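Local coordinates for protein probable fumarate reductase Ifc3 (Shewanella frigidimarina, PDB 1QO8) that catalyses the essentially one-way reduction of fumarate to succinate, using FAD and four covalently bound c-type hemes, and may take part in electron transport to ferric iron, at residues N146-D151 against D266-S271. Sequence-based numbering, arbitrary orientation.
Sequences NVILVD and DTRLNS. With FAD (flavin-adenine dinucleotide), chain G.
In the Rossmann-type FAD-binding fold, V150 and R268 pair where the outermost strand 267-268 of the parallel sheet runs beside strand 147-150. R268 supplies the two backbone bonds of this bridge: its N meets L149 O at 2.8 Å in the plane of that carbonyl, and its O receives D151 N. Beyond the short strand the chain turns through N270, and S271 N reaches D151 O at 3.1 Å, approaching from above the carbonyl plane. The turn is tied internally by S271 OG, which donates to L269 O.

Side chains fall on two faces. On one, V150 CG1 lies against R268 CB, while the arginine chain, bent at chi3 (-86°), sets one face of its guanidinium against I148. The CG2 methyl of I148 stands 3.9 Å from the guanidinium plane, nearer its margin than its centre, and CD1 nears NH2; E120 forms a salt bridge with NH1, to which Y297 OH is also hydrogen-bonded. On the other face L149 CD2 packs at 4.1 Å against T267 CB, and the leucine also touches F134 and S137 of helix 131-143.

An acidic residue ending the second strand of such a fold classically grips the adenosine ribose, and D151 is the worked example. With CG anti to the backbone N (chi1 -171°), its carboxylate takes both ribose hydroxyls of FAD, O3B on OD2 at 2.6 Å and O2B on OD1 at 3.0 Å. The amides of A129 and A153 bond to OD2 and OD1 respectively, fixing the carboxylate's rotation, while S271 O comes within 3.4 Å of adenine C2A.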
loop_
_atom_site.group_PDB
_atom_site.type_symbol
_atom_site.label_atom_id
_atom_site.label_comp_id
_atom_site.label_asym_id
_atom_site.label_seq_id
_atom_site.Cartn_x
_atom_site.Cartn_y
_atom_site.Cartn_z
ATOM N N ASN A 146 -23.403 8.465 25.196
ATOM C CA ASN A 146 -24.312 7.585 24.464
ATOM C C ASN A 146 -23.587 6.958 23.273
ATOM O O ASN A 146 -22.714 7.581 22.635
ATOM C CB ASN A 146 -25.508 8.422 23.970
ATOM C CG ASN A 146 -26.260 9.089 25.118
ATOM O OD1 ASN A 146 -26.680 8.490 26.106
ATOM N ND2 ASN A 146 -26.457 10.388 25.013
ATOM N N VAL A 147 -23.982 5.746 22.904
ATOM C CA VAL A 147 -23.238 4.912 21.956
ATOM C C VAL A 147 -24.214 4.199 21.031
ATOM O O VAL A 147 -25.210 3.665 21.501
ATOM C CB VAL A 147 -22.424 3.836 22.699
ATOM C CG1 VAL A 147 -21.830 2.747 21.792
ATOM C CG2 VAL A 147 -21.276 4.474 23.458
ATOM N N ILE A 148 -23.938 4.175 19.733
ATOM C CA ILE A 148 -24.584 3.216 18.853
ATOM C C ILE A 148 -23.491 2.198 18.443
ATOM O O ILE A 148 -22.392 2.686 18.246
ATOM C CB ILE A 148 -25.234 3.899 17.640
ATOM C CG1 ILE A 148 -26.447 4.765 18.162
ATOM C CG2 ILE A 148 -25.702 2.927 16.581
ATOM C CD1 ILE A 148 -27.063 5.566 17.024
ATOM N N LEU A 149 -23.824 0.913 18.385
ATOM C CA LEU A 149 -22.807 -0.096 18.040
ATOM C C LEU A 149 -23.372 -0.695 16.772
ATOM O O LEU A 149 -24.515 -1.169 16.990
ATOM C CB LEU A 149 -22.648 -1.201 19.092
ATOM C CG LEU A 149 -21.831 -2.450 18.718
ATOM C CD1 LEU A 149 -20.442 -2.047 18.161
ATOM C CD2 LEU A 149 -21.610 -3.350 19.951
ATOM N N VAL A 150 -22.707 -0.711 15.635
ATOM C CA VAL A 150 -23.311 -1.326 14.457
ATOM C C VAL A 150 -22.466 -2.482 13.904
ATOM O O VAL A 150 -21.229 -2.442 13.975
ATOM C CB VAL A 150 -23.534 -0.335 13.296
ATOM C CG1 VAL A 150 -24.459 0.840 13.688
ATOM C CG2 VAL A 150 -22.229 0.320 12.830
ATOM N N ASP A 151 -23.126 -3.508 13.284
ATOM C CA ASP A 151 -22.258 -4.527 12.674
ATOM C C ASP A 151 -22.915 -4.912 11.376
ATOM O O ASP A 151 -24.117 -5.106 11.422
ATOM C CB ASP A 151 -22.080 -5.772 13.583
ATOM C CG ASP A 151 -20.995 -6.695 13.023
ATOM O OD1 ASP A 151 -21.202 -7.349 12.009
ATOM O OD2 ASP A 151 -19.919 -6.725 13.689
ATOM N N ASP A 266 -27.313 -2.101 22.647
ATOM C CA ASP A 266 -27.691 -3.203 21.776
ATOM C C ASP A 266 -26.904 -3.121 20.471
ATOM O O ASP A 266 -26.892 -2.017 19.875
ATOM C CB ASP A 266 -29.210 -3.212 21.578
ATOM C CG ASP A 266 -29.893 -3.576 22.910
ATOM O OD1 ASP A 266 -29.188 -3.917 23.912
ATOM O OD2 ASP A 266 -31.146 -3.521 22.930
ATOM N N THR A 267 -26.358 -4.181 19.916
ATOM C CA THR A 267 -25.800 -4.051 18.580
ATOM C C THR A 267 -26.854 -3.870 17.492
ATOM O O THR A 267 -27.816 -4.654 17.414
ATOM C CB THR A 267 -24.871 -5.238 18.333
ATOM O OG1 THR A 267 -24.489 -5.373 16.921
ATOM C CG2 THR A 267 -25.702 -6.388 18.789
ATOM N N ARG A 268 -26.670 -2.947 16.552
ATOM C CA ARG A 268 -27.535 -2.957 15.368
ATOM C C ARG A 268 -26.906 -3.864 14.327
ATOM O O ARG A 268 -25.921 -3.452 13.735
ATOM C CB ARG A 268 -27.656 -1.543 14.833
ATOM C CG ARG A 268 -28.816 -0.880 14.201
ATOM C CD ARG A 268 -28.682 0.682 14.092
ATOM N NE ARG A 268 -29.124 1.355 15.313
ATOM C CZ ARG A 268 -29.590 2.643 15.272
ATOM N NH1 ARG A 268 -29.581 3.288 14.101
ATOM N NH2 ARG A 268 -30.044 3.273 16.343
ATOM N N LEU A 269 -27.524 -4.950 13.956
ATOM C CA LEU A 269 -27.068 -5.971 13.058
ATOM C C LEU A 269 -27.502 -5.617 11.658
ATOM O O LEU A 269 -28.323 -4.727 11.397
ATOM C CB LEU A 269 -27.642 -7.299 13.589
ATOM C CG LEU A 269 -27.065 -7.760 14.973
ATOM C CD1 LEU A 269 -27.863 -8.910 15.552
ATOM C CD2 LEU A 269 -25.601 -8.061 14.815
ATOM N N ASN A 270 -26.944 -6.344 10.700
ATOM C CA ASN A 270 -27.174 -6.202 9.250
ATOM C C ASN A 270 -27.191 -4.698 8.888
ATOM O O ASN A 270 -27.964 -4.268 8.033
ATOM C CB ASN A 270 -28.431 -6.915 8.849
ATOM C CG ASN A 270 -28.597 -8.272 9.492
ATOM O OD1 ASN A 270 -27.840 -9.239 9.200
ATOM N ND2 ASN A 270 -29.643 -8.445 10.350
ATOM N N SER A 271 -26.230 -3.950 9.413
ATOM C CA SER A 271 -26.024 -2.525 9.208
ATOM C C SER A 271 -24.553 -2.275 8.824
ATOM O O SER A 271 -23.665 -2.223 9.682
ATOM C CB SER A 271 -26.283 -1.837 10.578
ATOM O OG SER A 271 -27.646 -2.181 10.857
HETATM P PA FAD G . -13.137 -8.614 14.216
HETATM O O1A FAD G . -13.308 -9.535 15.385
HETATM O O2A FAD G . -13.043 -9.101 12.955
HETATM O O5B FAD G . -14.567 -7.971 14.121
HETATM C C5B FAD G . -14.883 -6.828 13.225
HETATM C C4B FAD G . -16.480 -6.621 13.237
HETATM O O4B FAD G . -16.679 -5.448 12.307
HETATM C C3B FAD G . -17.209 -7.788 12.492
HETATM O O3B FAD G . -18.124 -8.535 13.159
HETATM C C2B FAD G . -17.524 -7.221 11.059
HETATM O O2B FAD G . -18.723 -7.750 10.442
HETATM C C1B FAD G . -17.812 -5.813 11.422
HETATM N N9A FAD G . -17.641 -4.880 10.300
HETATM C C8A FAD G . -16.705 -4.909 9.297
HETATM N N7A FAD G . -16.917 -3.991 8.394
HETATM C C5A FAD G . -18.053 -3.305 8.812
HETATM C C6A FAD G . -18.852 -2.240 8.211
HETATM N N6A FAD G . -18.562 -1.659 7.080
HETATM N N1A FAD G . -19.900 -1.832 8.969
HETATM C C2A FAD G . -20.297 -2.465 10.125
HETATM N N3A FAD G . -19.628 -3.468 10.737
HETATM C C4A FAD G . -18.543 -3.845 10.007
HETATM N N1 FAD G . -5.162 -13.568 17.669
HETATM C C2 FAD G . -4.725 -13.708 18.892
HETATM O O2 FAD G . -4.104 -12.930 19.539
HETATM N N3 FAD G . -4.958 -14.892 19.656
HETATM C C4 FAD G . -5.695 -15.881 19.013
HETATM O O4 FAD G . -5.889 -16.922 19.574
HETATM C C4X FAD G . -6.115 -15.720 17.623
HETATM N N5 FAD G . -6.768 -16.711 16.996
HETATM C C5X FAD G . -7.235 -16.547 15.736
HETATM C C6 FAD G . -7.923 -17.617 15.147
HETATM C C7 FAD G . -8.416 -17.480 13.872
HETATM C C7M FAD G . -9.164 -18.571 13.174
HETATM C C8 FAD G . -8.242 -16.217 13.199
HETATM C C8M FAD G . -8.838 -16.031 11.837
HETATM C C9 FAD G . -7.596 -15.159 13.785
HETATM C C9A FAD G . -7.078 -15.279 15.053
HETATM N N10 FAD G . -6.368 -14.278 15.745
HETATM C C10 FAD G . -5.887 -14.458 16.984
HETATM C "C1'" FAD G . -6.472 -12.854 15.294
HETATM C "C2'" FAD G . -7.494 -12.087 16.199
HETATM O "O2'" FAD G . -8.546 -13.098 16.359
HETATM C "C3'" FAD G . -8.132 -11.017 15.279
HETATM O "O3'" FAD G . -7.134 -10.119 14.778
HETATM C "C4'" FAD G . -8.882 -10.014 16.220
HETATM O "O4'" FAD G . -9.975 -10.812 16.768
HETATM C "C5'" FAD G . -9.518 -8.935 15.273
HETATM O "O5'" FAD G . -10.565 -8.236 16.199
HETATM P P FAD G . -11.354 -6.991 15.750
HETATM O O1P FAD G . -12.196 -6.629 16.951
HETATM O O2P FAD G . -10.369 -6.129 15.270
HETATM O O3P FAD G . -12.067 -7.454 14.576
#